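Local coordinates for protein PEPTIDE N-myristoyltransferase (Saccharomyces cerevisiae, PDB 1IIC) that transfers myristate from myristoyl-CoA to the N-terminal glycine of protein substrates, at residues Arg189-Lys194 against Ile353-Ala358; Thr202-Gly207 against Glu211-Glu216; Lys244-Arg249 against Lys338-Arg343; Phe363-Ser368 against Leu373-Leu378. One frame throughout, in Å; residues are numbered along the deposited sequence.

Contact 1 (Arg189-Lys194 against Ile353-Ala358); sequences RPLNWK and ILAKNA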
loop_
_atom_site.group_PDB
_atom_site.type_symbol
_atom_site.label_atom_id
_atom_site.label_comp_id
_atom_site.label_asym_id
_atom_site.label_seq_id
_atom_site.Cartn_x
_atom_site.Cartn_y
_atom_site.Cartn_z
ATOM N N ARG A 189 -9.355 12.457 1.448
ATOM C CA ARG A 189 -9.405 13.887 1.184
ATOM C C ARG A 189 -10.180 14.102 -0.110
ATOM O O ARG A 189 -9.708 13.749 -1.192
ATOM C CB ARG A 189 -7.994 14.457 1.015
ATOM C CG ARG A 189 -7.849 15.931 1.389
ATOM C CD ARG A 189 -8.645 16.874 0.506
ATOM N NE ARG A 189 -8.398 18.266 0.892
ATOM C CZ ARG A 189 -8.971 19.328 0.327
ATOM N NH1 ARG A 189 -9.836 19.182 -0.667
ATOM N NH2 ARG A 189 -8.683 20.545 0.765
ATOM N N PRO A 190 -11.386 14.672 -0.012
ATOM C CA PRO A 190 -12.231 14.935 -1.185
ATOM C C PRO A 190 -11.573 15.977 -2.077
ATOM O O PRO A 190 -11.276 17.081 -1.629
ATOM C CB PRO A 190 -13.530 15.468 -0.575
ATOM C CG PRO A 190 -13.521 14.906 0.827
ATOM C CD PRO A 190 -12.077 15.052 1.229
ATOM N N LEU A 191 -11.333 15.619 -3.331
ATOM C CA LEU A 191 -10.713 16.534 -4.280
ATOM C C LEU A 191 -11.812 17.040 -5.210
ATOM O O LEU A 191 -11.833 18.204 -5.608
ATOM C CB LEU A 191 -9.626 15.798 -5.078
ATOM C CG LEU A 191 -8.483 15.212 -4.241
ATOM C CD1 LEU A 191 -7.511 14.436 -5.117
ATOM C CD2 LEU A 191 -7.756 16.354 -3.513
ATOM N N ASN A 192 -12.725 16.141 -5.550
ATOM C CA ASN A 192 -13.849 16.470 -6.407
ATOM C C ASN A 192 -15.109 16.132 -5.608
ATOM O O ASN A 192 -15.763 15.122 -5.866
ATOM C CB ASN A 192 -13.791 15.616 -7.666
ATOM C CG ASN A 192 -14.674 16.150 -8.762
ATOM O OD1 ASN A 192 -15.802 16.576 -8.511
ATOM N ND2 ASN A 192 -14.169 16.131 -9.991
ATOM N N TRP A 193 -15.456 16.976 -4.638
ATOM C CA TRP A 193 -16.621 16.694 -3.798
ATOM C C TRP A 193 -17.904 16.399 -4.550
ATOM O O TRP A 193 -18.506 15.343 -4.363
ATOM C CB TRP A 193 -16.909 17.831 -2.816
ATOM C CG TRP A 193 -17.922 17.410 -1.777
ATOM C CD1 TRP A 193 -17.662 16.761 -0.604
ATOM C CD2 TRP A 193 -19.353 17.506 -1.868
ATOM N NE1 TRP A 193 -18.833 16.446 0.036
ATOM C CE2 TRP A 193 -19.887 16.891 -0.716
ATOM C CE3 TRP A 193 -20.234 18.051 -2.816
ATOM C CZ2 TRP A 193 -21.267 16.805 -0.478
ATOM C CZ3 TRP A 193 -21.612 17.963 -2.579
ATOM C CH2 TRP A 193 -22.111 17.346 -1.418
ATOM N N LYS A 194 -18.337 17.336 -5.385
ATOM C CA LYS A 194 -19.579 17.165 -6.124
ATOM C C LYS A 194 -19.716 15.784 -6.758
ATOM O O LYS A 194 -20.757 15.154 -6.640
ATOM C CB LYS A 194 -19.722 18.256 -7.185
ATOM C CG LYS A 194 -21.125 18.340 -7.774
ATOM C CD LYS A 194 -21.277 19.525 -8.722
ATOM C CE LYS A 194 -22.693 19.604 -9.272
ATOM N NZ LYS A 194 -23.695 19.739 -8.176
ATOM N N ILE A 353 -3.140 19.161 -4.640
ATOM C CA ILE A 353 -3.318 20.016 -5.806
ATOM C C ILE A 353 -2.869 19.261 -7.048
ATOM O O ILE A 353 -3.537 19.294 -8.085
ATOM C CB ILE A 353 -2.506 21.322 -5.661
ATOM C CG1 ILE A 353 -3.179 22.223 -4.625
ATOM C CG2 ILE A 353 -2.403 22.041 -7.003
ATOM C CD1 ILE A 353 -2.311 23.391 -4.164
ATOM N N LEU A 354 -1.740 18.569 -6.944
ATOM C CA LEU A 354 -1.236 17.805 -8.077
ATOM C C LEU A 354 -2.123 16.600 -8.393
ATOM O O LEU A 354 -2.327 16.268 -9.558
ATOM C CB LEU A 354 0.197 17.352 -7.806
ATOM C CG LEU A 354 1.180 18.512 -7.844
ATOM C CD1 LEU A 354 2.437 18.192 -7.048
ATOM C CD2 LEU A 354 1.504 18.807 -9.307
ATOM N N ALA A 355 -2.653 15.947 -7.360
ATOM C CA ALA A 355 -3.526 14.786 -7.568
ATOM C C ALA A 355 -4.842 15.227 -8.190
ATOM O O ALA A 355 -5.370 14.564 -9.085
ATOM C CB ALA A 355 -3.792 14.082 -6.245
ATOM N N LYS A 356 -5.379 16.350 -7.721
ATOM C CA LYS A 356 -6.629 16.831 -8.282
ATOM C C LYS A 356 -6.424 17.245 -9.736
ATOM O O LYS A 356 -7.252 16.928 -10.595
ATOM C CB LYS A 356 -7.193 18.018 -7.506
ATOM C CG LYS A 356 -8.476 18.520 -8.163
ATOM C CD LYS A 356 -9.125 19.663 -7.440
ATOM C CE LYS A 356 -10.376 20.082 -8.205
ATOM N NZ LYS A 356 -11.229 18.889 -8.497
ATOM N N ASN A 357 -5.323 17.949 -10.007
ATOM C CA ASN A 357 -5.022 18.379 -11.367
ATOM C C ASN A 357 -4.758 17.168 -12.254
ATOM O O ASN A 357 -4.840 17.260 -13.476
ATOM C CB ASN A 357 -3.800 19.304 -11.409
ATOM C CG ASN A 357 -4.036 20.617 -10.707
ATOM O OD1 ASN A 357 -5.176 20.983 -10.399
ATOM N ND2 ASN A 357 -2.955 21.345 -10.449
ATOM N N ALA A 358 -4.427 16.037 -11.642
ATOM C CA ALA A 358 -4.185 14.821 -12.413
ATOM C C ALA A 358 -5.500 14.056 -12.549
ATOM O O ALA A 358 -5.528 12.908 -12.985
ATOM C CB ALA A 358 -3.140 13.964 -11.732
HETATM O O HOH W 1 -11.076 15.689 -9.581
#

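Contact 2 (Thr202-Gly207 against Glu211-Glu216); sequences TGLPDG and EDMIAE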
loop_
_atom_site.group_PDB
_atom_site.type_symbol
_atom_site.label_atom_id
_atom_site.label_comp_id
_atom_site.label_asym_id
_atom_site.label_seq_id
_atom_site.Cartn_x
_atom_site.Cartn_y
_atom_site.Cartn_z
ATOM N N THR A 202 -19.376 10.010 -0.647
ATOM C CA THR A 202 -19.330 10.896 0.524
ATOM C C THR A 202 -20.757 11.360 0.787
ATOM O O THR A 202 -21.597 11.340 -0.116
ATOM C CB THR A 202 -18.448 12.163 0.300
ATOM O OG1 THR A 202 -17.113 11.775 -0.037
ATOM C CG2 THR A 202 -18.392 13.010 1.574
ATOM N N GLY A 203 -21.029 11.789 2.015
ATOM C CA GLY A 203 -22.362 12.247 2.349
ATOM C C GLY A 203 -22.500 13.756 2.392
ATOM O O GLY A 203 -21.573 14.495 2.062
ATOM N N LEU A 204 -23.680 14.207 2.797
ATOM C CA LEU A 204 -23.987 15.625 2.920
ATOM C C LEU A 204 -24.570 15.786 4.318
ATOM O O LEU A 204 -25.772 15.623 4.522
ATOM C CB LEU A 204 -25.015 16.033 1.861
ATOM C CG LEU A 204 -25.582 17.455 1.891
ATOM C CD1 LEU A 204 -24.462 18.487 1.836
ATOM C CD2 LEU A 204 -26.526 17.635 0.707
ATOM N N PRO A 205 -23.716 16.092 5.308
ATOM C CA PRO A 205 -24.151 16.266 6.699
ATOM C C PRO A 205 -25.361 17.183 6.857
ATOM O O PRO A 205 -25.496 18.177 6.143
ATOM C CB PRO A 205 -22.903 16.825 7.379
ATOM C CG PRO A 205 -21.795 16.190 6.605
ATOM C CD PRO A 205 -22.272 16.358 5.181
ATOM N N ASP A 206 -26.243 16.840 7.792
ATOM C CA ASP A 206 -27.433 17.648 8.045
ATOM C C ASP A 206 -26.997 19.073 8.364
ATOM O O ASP A 206 -26.031 19.282 9.096
ATOM C CB ASP A 206 -28.229 17.094 9.234
ATOM C CG ASP A 206 -28.633 15.641 9.052
ATOM O OD1 ASP A 206 -29.295 15.327 8.040
ATOM O OD2 ASP A 206 -28.292 14.813 9.924
ATOM N N GLY A 207 -27.706 20.048 7.809
ATOM C CA GLY A 207 -27.363 21.431 8.066
ATOM C C GLY A 207 -26.460 22.032 7.012
ATOM O O GLY A 207 -26.277 23.247 6.968
ATOM N N GLU A 211 -23.280 23.398 -1.532
ATOM C CA GLU A 211 -22.400 24.525 -1.780
ATOM C C GLU A 211 -21.385 24.696 -0.658
ATOM O O GLU A 211 -20.252 25.091 -0.910
ATOM C CB GLU A 211 -23.218 25.806 -1.947
ATOM C CG GLU A 211 -24.218 25.751 -3.099
ATOM C CD GLU A 211 -24.847 27.099 -3.396
ATOM O OE1 GLU A 211 -24.085 28.080 -3.580
ATOM O OE2 GLU A 211 -26.096 27.178 -3.448
ATOM N N ASP A 212 -21.791 24.404 0.577
ATOM C CA ASP A 212 -20.888 24.516 1.727
ATOM C C ASP A 212 -19.701 23.618 1.477
ATOM O O ASP A 212 -18.551 24.039 1.547
ATOM C CB ASP A 212 -21.532 24.013 3.026
ATOM C CG ASP A 212 -22.767 24.770 3.402
ATOM O OD1 ASP A 212 -22.822 25.996 3.158
ATOM O OD2 ASP A 212 -23.685 24.138 3.963
ATOM N N MET A 213 -20.027 22.362 1.196
ATOM C CA MET A 213 -19.069 21.297 0.957
ATOM C C MET A 213 -18.097 21.567 -0.180
ATOM O O MET A 213 -16.891 21.389 -0.029
ATOM C CB MET A 213 -19.836 20.002 0.700
ATOM C CG MET A 213 -20.915 19.729 1.749
ATOM S SD MET A 213 -20.275 19.609 3.449
ATOM C CE MET A 213 -19.545 17.964 3.405
ATOM N N ILE A 214 -18.623 21.990 -1.319
ATOM C CA ILE A 214 -17.795 22.288 -2.476
ATOM C C ILE A 214 -16.781 23.384 -2.154
ATOM O O ILE A 214 -15.597 23.251 -2.456
ATOM C CB ILE A 214 -18.675 22.720 -3.663
ATOM C CG1 ILE A 214 -19.535 21.532 -4.117
ATOM C CG2 ILE A 214 -17.813 23.242 -4.797
ATOM C CD1 ILE A 214 -20.553 21.870 -5.200
ATOM N N ALA A 215 -17.242 24.465 -1.534
ATOM C CA ALA A 215 -16.357 25.570 -1.182
ATOM C C ALA A 215 -15.346 25.121 -0.128
ATOM O O ALA A 215 -14.162 25.465 -0.188
ATOM C CB ALA A 215 -17.178 26.745 -0.650
ATOM N N GLU A 216 -15.835 24.347 0.835
ATOM C CA GLU A 216 -15.018 23.834 1.925
ATOM C C GLU A 216 -13.870 22.980 1.403
ATOM O O GLU A 216 -12.757 23.036 1.925
ATOM C CB GLU A 216 -15.891 23.008 2.875
ATOM C CG GLU A 216 -15.131 22.224 3.950
ATOM C CD GLU A 216 -14.354 23.114 4.914
ATOM O OE1 GLU A 216 -14.662 24.322 4.995
ATOM O OE2 GLU A 216 -13.441 22.597 5.603
#

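Contact 3 (Lys244-Arg249 against Lys338-Arg343); sequences KRYQSR and KALKTR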
loop_
_atom_site.group_PDB
_atom_site.type_symbol
_atom_site.label_atom_id
_atom_site.label_comp_id
_atom_site.label_asym_id
_atom_site.label_seq_id
_atom_site.Cartn_x
_atom_site.Cartn_y
_atom_site.Cartn_z
ATOM N N LYS A 244 16.083 7.528 2.543
ATOM C CA LYS A 244 16.629 6.579 3.506
ATOM C C LYS A 244 16.857 7.235 4.859
ATOM O O LYS A 244 16.575 6.653 5.907
ATOM C CB LYS A 244 17.958 6.013 2.988
ATOM C CG LYS A 244 18.745 5.236 4.031
ATOM C CD LYS A 244 20.057 4.679 3.470
ATOM C CE LYS A 244 20.840 3.936 4.557
ATOM N NZ LYS A 244 22.100 3.306 4.050
ATOM N N ARG A 245 17.382 8.452 4.824
ATOM C CA ARG A 245 17.671 9.188 6.037
ATOM C C ARG A 245 16.384 9.444 6.815
ATOM O O ARG A 245 16.288 9.125 8.005
ATOM C CB ARG A 245 18.346 10.511 5.677
ATOM C CG ARG A 245 19.439 10.935 6.622
ATOM C CD ARG A 245 18.909 11.244 8.007
ATOM N NE ARG A 245 19.309 12.581 8.432
ATOM C CZ ARG A 245 20.563 13.010 8.455
ATOM N NH1 ARG A 245 21.545 12.200 8.077
ATOM N NH2 ARG A 245 20.837 14.254 8.837
ATOM N N TYR A 246 15.396 10.020 6.138
ATOM C CA TYR A 246 14.114 10.318 6.772
ATOM C C TYR A 246 13.455 9.043 7.325
ATOM O O TYR A 246 13.072 9.004 8.490
ATOM C CB TYR A 246 13.192 11.028 5.768
ATOM C CG TYR A 246 11.795 11.264 6.284
ATOM C CD1 TYR A 246 10.760 10.391 5.963
ATOM C CD2 TYR A 246 11.525 12.307 7.163
ATOM C CE1 TYR A 246 9.494 10.543 6.512
ATOM C CE2 TYR A 246 10.265 12.465 7.720
ATOM C CZ TYR A 246 9.253 11.575 7.391
ATOM O OH TYR A 246 8.012 11.707 7.952
ATOM N N GLN A 247 13.370 8.011 6.482
ATOM C CA GLN A 247 12.788 6.695 6.796
ATOM C C GLN A 247 13.350 5.979 8.006
ATOM O O GLN A 247 12.650 5.178 8.641
ATOM C CB GLN A 247 13.004 5.726 5.638
ATOM C CG GLN A 247 11.872 5.578 4.691
ATOM C CD GLN A 247 11.665 4.128 4.311
ATOM O OE1 GLN A 247 12.618 3.392 4.029
ATOM N NE2 GLN A 247 10.421 3.711 4.301
ATOM N N SER A 248 14.635 6.208 8.272
ATOM C CA SER A 248 15.320 5.557 9.375
ATOM C C SER A 248 14.651 5.799 10.714
ATOM O O SER A 248 14.938 5.103 11.679
ATOM C CB SER A 248 16.780 6.022 9.444
ATOM O OG SER A 248 16.858 7.399 9.782
ATOM N N ARG A 249 13.752 6.779 10.776
ATOM C CA ARG A 249 13.061 7.081 12.028
ATOM C C ARG A 249 11.988 6.039 12.350
ATOM O O ARG A 249 11.658 5.812 13.512
ATOM C CB ARG A 249 12.401 8.459 11.948
ATOM C CG ARG A 249 11.175 8.518 11.040
ATOM C CD ARG A 249 10.694 9.956 10.927
ATOM N NE ARG A 249 11.795 10.828 10.517
ATOM C CZ ARG A 249 11.819 12.141 10.696
ATOM N NH1 ARG A 249 10.802 12.752 11.284
ATOM N NH2 ARG A 249 12.868 12.842 10.290
ATOM N N LYS A 338 7.181 20.763 15.233
ATOM C CA LYS A 338 6.601 21.960 14.630
ATOM C C LYS A 338 7.189 22.243 13.243
ATOM O O LYS A 338 6.458 22.545 12.298
ATOM C CB LYS A 338 6.818 23.181 15.520
ATOM C CG LYS A 338 6.073 24.400 15.020
ATOM C CD LYS A 338 6.512 25.671 15.714
ATOM C CE LYS A 338 5.795 26.880 15.109
ATOM N NZ LYS A 338 6.342 28.142 15.644
ATOM N N ALA A 339 8.508 22.157 13.126
ATOM C CA ALA A 339 9.147 22.394 11.844
ATOM C C ALA A 339 8.680 21.373 10.795
ATOM O O ALA A 339 8.400 21.744 9.658
ATOM C CB ALA A 339 10.658 22.341 12.001
ATOM N N LEU A 340 8.598 20.098 11.183
ATOM C CA LEU A 340 8.166 19.019 10.285
ATOM C C LEU A 340 6.700 19.176 9.872
ATOM O O LEU A 340 6.351 19.003 8.702
ATOM C CB LEU A 340 8.335 17.654 10.960
ATOM C CG LEU A 340 8.582 16.363 10.142
ATOM C CD1 LEU A 340 7.724 15.248 10.710
ATOM C CD2 LEU A 340 8.297 16.548 8.660
ATOM N N LYS A 341 5.845 19.506 10.836
ATOM C CA LYS A 341 4.427 19.670 10.558
ATOM C C LYS A 341 4.154 20.777 9.541
ATOM O O LYS A 341 3.326 20.619 8.646
ATOM C CB LYS A 341 3.650 19.970 11.840
ATOM C CG LYS A 341 2.195 20.181 11.533
ATOM C CD LYS A 341 1.368 20.599 12.710
ATOM C CE LYS A 341 -0.093 20.644 12.288
ATOM N NZ LYS A 341 -0.927 21.448 13.217
ATOM N N THR A 342 4.846 21.902 9.685
ATOM C CA THR A 342 4.667 23.015 8.766
ATOM C C THR A 342 5.093 22.637 7.349
ATOM O O THR A 342 4.449 23.029 6.382
ATOM C CB THR A 342 5.468 24.255 9.216
ATOM O OG1 THR A 342 4.979 24.694 10.484
ATOM C CG2 THR A 342 5.299 25.408 8.206
ATOM N N ARG A 343 6.170 21.866 7.223
ATOM C CA ARG A 343 6.643 21.474 5.900
ATOM C C ARG A 343 5.730 20.429 5.247
ATOM O O ARG A 343 5.387 20.536 4.070
ATOM C CB ARG A 343 8.075 20.943 5.991
ATOM C CG ARG A 343 8.764 20.791 4.653
ATOM C CD ARG A 343 8.671 22.089 3.852
ATOM N NE ARG A 343 9.534 22.082 2.681
ATOM C CZ ARG A 343 9.642 23.095 1.829
ATOM N NH1 ARG A 343 8.930 24.206 2.015
ATOM N NH2 ARG A 343 10.488 23.008 0.807
#

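Contact 4 (Phe363-Ser368 against Leu373-Leu378); sequences FNALTS and LFLDDL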
loop_
_atom_site.group_PDB
_atom_site.type_symbol
_atom_site.label_atom_id
_atom_site.label_comp_id
_atom_site.label_asym_id
_atom_site.label_seq_id
_atom_site.Cartn_x
_atom_site.Cartn_y
_atom_site.Cartn_z
ATOM N N PHE A 363 -8.437 11.685 -2.399
ATOM C CA PHE A 363 -7.041 11.376 -2.077
ATOM C C PHE A 363 -7.019 10.496 -0.813
ATOM O O PHE A 363 -7.560 10.866 0.224
ATOM C CB PHE A 363 -6.311 12.708 -1.870
ATOM C CG PHE A 363 -4.817 12.642 -2.032
ATOM C CD1 PHE A 363 -4.225 11.805 -2.971
ATOM C CD2 PHE A 363 -4.000 13.471 -1.276
ATOM C CE1 PHE A 363 -2.837 11.795 -3.153
ATOM C CE2 PHE A 363 -2.616 13.471 -1.447
ATOM C CZ PHE A 363 -2.032 12.632 -2.387
ATOM N N ASN A 364 -6.402 9.324 -0.910
ATOM C CA ASN A 364 -6.363 8.396 0.206
ATOM C C ASN A 364 -5.055 8.388 0.960
ATOM O O ASN A 364 -3.983 8.446 0.370
ATOM C CB ASN A 364 -6.640 6.977 -0.284
ATOM C CG ASN A 364 -8.077 6.772 -0.711
ATOM O OD1 ASN A 364 -8.382 5.832 -1.438
ATOM N ND2 ASN A 364 -8.971 7.640 -0.248
ATOM N N ALA A 365 -5.141 8.290 2.276
ATOM C CA ALA A 365 -3.938 8.246 3.088
ATOM C C ALA A 365 -4.230 7.560 4.399
ATOM O O ALA A 365 -5.323 7.693 4.958
ATOM C CB ALA A 365 -3.411 9.652 3.341
ATOM N N LEU A 366 -3.243 6.811 4.871
ATOM C CA LEU A 366 -3.339 6.101 6.130
ATOM C C LEU A 366 -2.718 6.976 7.208
ATOM O O LEU A 366 -2.123 8.013 6.908
ATOM C CB LEU A 366 -2.585 4.779 6.027
ATOM C CG LEU A 366 -3.210 3.684 5.156
ATOM C CD1 LEU A 366 -2.125 2.712 4.678
ATOM C CD2 LEU A 366 -4.284 2.946 5.960
ATOM N N THR A 367 -2.875 6.565 8.463
ATOM C CA THR A 367 -2.308 7.292 9.591
ATOM C C THR A 367 -0.895 6.781 9.889
ATOM O O THR A 367 -0.392 6.933 10.995
ATOM C CB THR A 367 -3.160 7.107 10.854
ATOM O OG1 THR A 367 -3.268 5.705 11.143
ATOM C CG2 THR A 367 -4.551 7.706 10.666
ATOM N N SER A 368 -0.259 6.160 8.903
ATOM C CA SER A 368 1.094 5.649 9.083
ATOM C C SER A 368 2.098 6.793 8.938
ATOM O O SER A 368 1.699 7.942 8.749
ATOM C CB SER A 368 1.378 4.582 8.036
ATOM O OG SER A 368 1.056 5.066 6.739
ATOM N N LEU A 373 0.420 14.455 11.386
ATOM C CA LEU A 373 0.794 15.854 11.572
ATOM C C LEU A 373 0.022 16.730 10.594
ATOM O O LEU A 373 -0.206 17.910 10.870
ATOM C CB LEU A 373 2.303 16.074 11.361
ATOM C CG LEU A 373 3.219 15.448 12.427
ATOM C CD1 LEU A 373 4.682 15.653 12.075
ATOM C CD2 LEU A 373 2.900 16.046 13.766
ATOM N N PHE A 374 -0.383 16.153 9.459
ATOM C CA PHE A 374 -1.121 16.905 8.443
ATOM C C PHE A 374 -2.540 16.431 8.114
ATOM O O PHE A 374 -3.355 17.212 7.637
ATOM C CB PHE A 374 -0.308 16.967 7.142
ATOM C CG PHE A 374 -0.056 15.622 6.503
ATOM C CD1 PHE A 374 -1.069 14.957 5.820
ATOM C CD2 PHE A 374 1.208 15.039 6.560
ATOM C CE1 PHE A 374 -0.829 13.738 5.202
ATOM C CE2 PHE A 374 1.462 13.816 5.942
ATOM C CZ PHE A 374 0.438 13.162 5.258
ATOM N N LEU A 375 -2.836 15.164 8.369
ATOM C CA LEU A 375 -4.143 14.607 8.047
ATOM C C LEU A 375 -5.360 15.502 8.331
ATOM O O LEU A 375 -6.089 15.855 7.404
ATOM C CB LEU A 375 -4.300 13.239 8.728
ATOM C CG LEU A 375 -4.226 11.938 7.894
ATOM C CD1 LEU A 375 -3.515 12.138 6.575
ATOM C CD2 LEU A 375 -3.542 10.838 8.729
ATOM N N ASP A 376 -5.584 15.877 9.587
ATOM C CA ASP A 376 -6.745 16.718 9.923
ATOM C C ASP A 376 -6.709 18.132 9.335
ATOM O O ASP A 376 -7.715 18.630 8.823
ATOM C CB ASP A 376 -6.916 16.830 11.441
ATOM C CG ASP A 376 -7.256 15.502 12.093
ATOM O OD1 ASP A 376 -8.160 14.794 11.588
ATOM O OD2 ASP A 376 -6.615 15.177 13.119
ATOM N N ASP A 377 -5.554 18.781 9.413
ATOM C CA ASP A 377 -5.427 20.129 8.890
ATOM C C ASP A 377 -5.673 20.211 7.390
ATOM O O ASP A 377 -6.158 21.226 6.890
ATOM C CB ASP A 377 -4.046 20.688 9.214
ATOM C CG ASP A 377 -3.818 20.829 10.703
ATOM O OD1 ASP A 377 -4.819 20.915 11.449
ATOM O OD2 ASP A 377 -2.644 20.864 11.133
ATOM N N LEU A 378 -5.354 19.137 6.676
ATOM C CA LEU A 378 -5.526 19.123 5.233
ATOM C C LEU A 378 -6.844 18.489 4.818
ATOM O O LEU A 378 -7.067 18.180 3.648
ATOM C CB LEU A 378 -4.334 18.419 4.576
ATOM C CG LEU A 378 -3.029 19.197 4.768
ATOM C CD1 LEU A 378 -1.886 18.504 4.024
ATOM C CD2 LEU A 378 -3.216 20.627 4.239
#

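Contact 1 (Arg189-Lys194 against Ile353-Ala358)
L191 and K356 carry this contact, with A355 adding a smaller apolar patch. The two longer side chains run past each other from their first carbons, CB of L191 lying 4.1 Å from CB of K356. Beyond that point they diverge. The isobutyl end of L191 reaches the helix backbone, where CD1 sits 3.9 Å from the methyl CB of A355 and equally close to the amide N of K356. K356 instead extends with CG anti to its backbone N (chi1 178°) and stays straight as far as CE; a single bend at chi4 (50°) then turns the ammonium onto the carbonyl of L191. NZ of K356 donates to O of L191 at 3.0 Å from well above the carbonyl plane (54° out of it). In the fold, this joins the turn between strand 182-190 and helix 193-198 to the C-terminal end of helix 334-357. N192 is the N-cap residue of helix 193-198, its OD1 making a weak bond to N of K195. The amide nitrogen ND2 of N192 donates to a water at 3.2 Å, and NZ of K356 reaches the same water weakly. F363 of strand 362-366 packs against both L191 and A355.

Contact 2 (Thr202-Gly207 against Glu211-Glu216)
M213 is met in turn by three residues of the loop 202-207, beginning with the backbone of G203 and ending at the ring of P205. At G203 the approach is loose: its carbonyl O lies 4.2 Å from CE of M213. L204 comes closer through one branch. Its side chain leaves the backbone on the side opposite N (chi1 174°), which carries CD1 to 3.8 Å from CG of M213, and the two side chains cross obliquely. P205 follows with the shortest approach of the contact, its ring carbon CD 3.6 Å from CE of M213 and 4.2 Å from SD. The methionine can meet both neighbours because its chain is folded rather than extended: bends at chi2 (-59°) and chi3 (-76°) bring the methyl back toward the proline, while CG remains beside the leucine. Farther on, G207 adopts a positive phi as the chain turns toward the helix. Its carbonyl O and OD2 of D212, both acceptors, merely lie near each other at 4.1 Å; OD2 of D212 accepts from the backbone N of T209, just before the segment 211-216. The closest approaches are thus between carbons, CD1 of L204 to CG and CD of P205 to CE of M213, and the contact remains at the protein surface. The loop leading into helix 210-217 folds back over its first turn. Helix 193-198 lies alongside: W193 packs against M213 and T202, and Y197 against L204, so loop and helix 210-217 both rest on helix 193-198.

Contact 3 (Lys244-Arg249 against Lys338-Arg343)
Van der Waals contact across the two segments converges on L340, a leucine methyl set against polar ends: CD1 of L340 lies 4.0 Å from NH1 of R249, and its 4.5 Å approach to OH of Y246 is marginal. The leucine and arginine side chains come from opposite directions, and the methyl meets the guanidinium obliquely. Within the segment 244-249 the guanidinium of R249 lies over one face of the Y246 ring: CE2 of Y246 is 3.4 Å above the guanidinium plane, over its centre, while NE of R249 sits above the tyrosine ring toward its rim. The fold elements joined here are helix 236-247 with the residues that follow it and the N-terminal half of helix 334-357. They stand well apart, the nearest CA atoms, those of Y246 and L340, being 11.1 Å from each other, so side chains alone bridge them. Hydrogen bonding then fixes the arginine: NE of R249 donates to O of Y246 at 3.0 Å, and N of R249 reaches the same oxygen from the opposite face of the carbonyl plane. The bend at chi3 (53°) turns the guanidinium back over the ring. Among charged partners, NH2 of R249 forms a salt bridge with D325, whereas NH1 of R249 forms a long, weak ion pair with D370, to which OH of Y246 also makes a weak hydrogen bond.

Contact 4 (Phe363-Ser368 against Leu373-Leu378)
L375 lays its two methyl branches against the end of strand 362-366 and the residue beyond it. CD1 points at the methyl of A365, with CD1 of L375 4.1 Å from CB of A365. The other branch bridges two sites: CD2 of L375 lies 3.6 Å from the backbone O of L366 and 3.8 Å from CG2 of T367. The side chains of T367 and L375 cross at about a right angle. That the threonine offers its methyl to the leucine follows from its own torsion (chi1 57°), which places CG2 beside the backbone N while OG1 falls between N and the carbonyl carbon. OG1 is engaged by other partners, bonding to O of G401 and N of R185; the hydroxyl thus serves polar partners and the methyl the leucine. L375 is rotated away from the usual staggered values (chi1 -106°, chi2 21°), and this rotation sets CD1 at A365 and CD2 at O of L366 and T367. The leucine also touches T187 of strand 182-190 and F380, which further enclose it. F374, beside it in sequence, packs instead on L317 and I348. The loop that follows strand 362-366 turns back over it: 362-366 lies between 182-190, antiparallel, and 311-322, parallel, in the large mixed sheet, built from strands of both halves of the chain, of this N-myristoyltransferase fold, a member of the acetyltransferase clan.

Contacts 3 and 4 are buried, contact 1 is partly so, and contact 2 lies at the surface. Helix 334-357 serves contacts 1 and 3, about 25 Å apart between centres. Contacts 1 and 4 share the mixed sheet through neighbouring strands 182-190 and 362-366, linked by a probable hydrogen bond from N of R189 to O of F363 (2.7 Å). Contacts 3 and 4 meet in a salt bridge, NZ of K341 to OD2 of D377 at 2.8 Å. W193, in segment 189-194 though not itself touching 353-358, packs on M213 of contact 2. Chemistry varies too: contact 1 alone has a direct hydrogen bond between its segments, contacts 2 and 4 rely on apolar carbon, and contact 3 sets a leucine against an arginine held by charged neighbours.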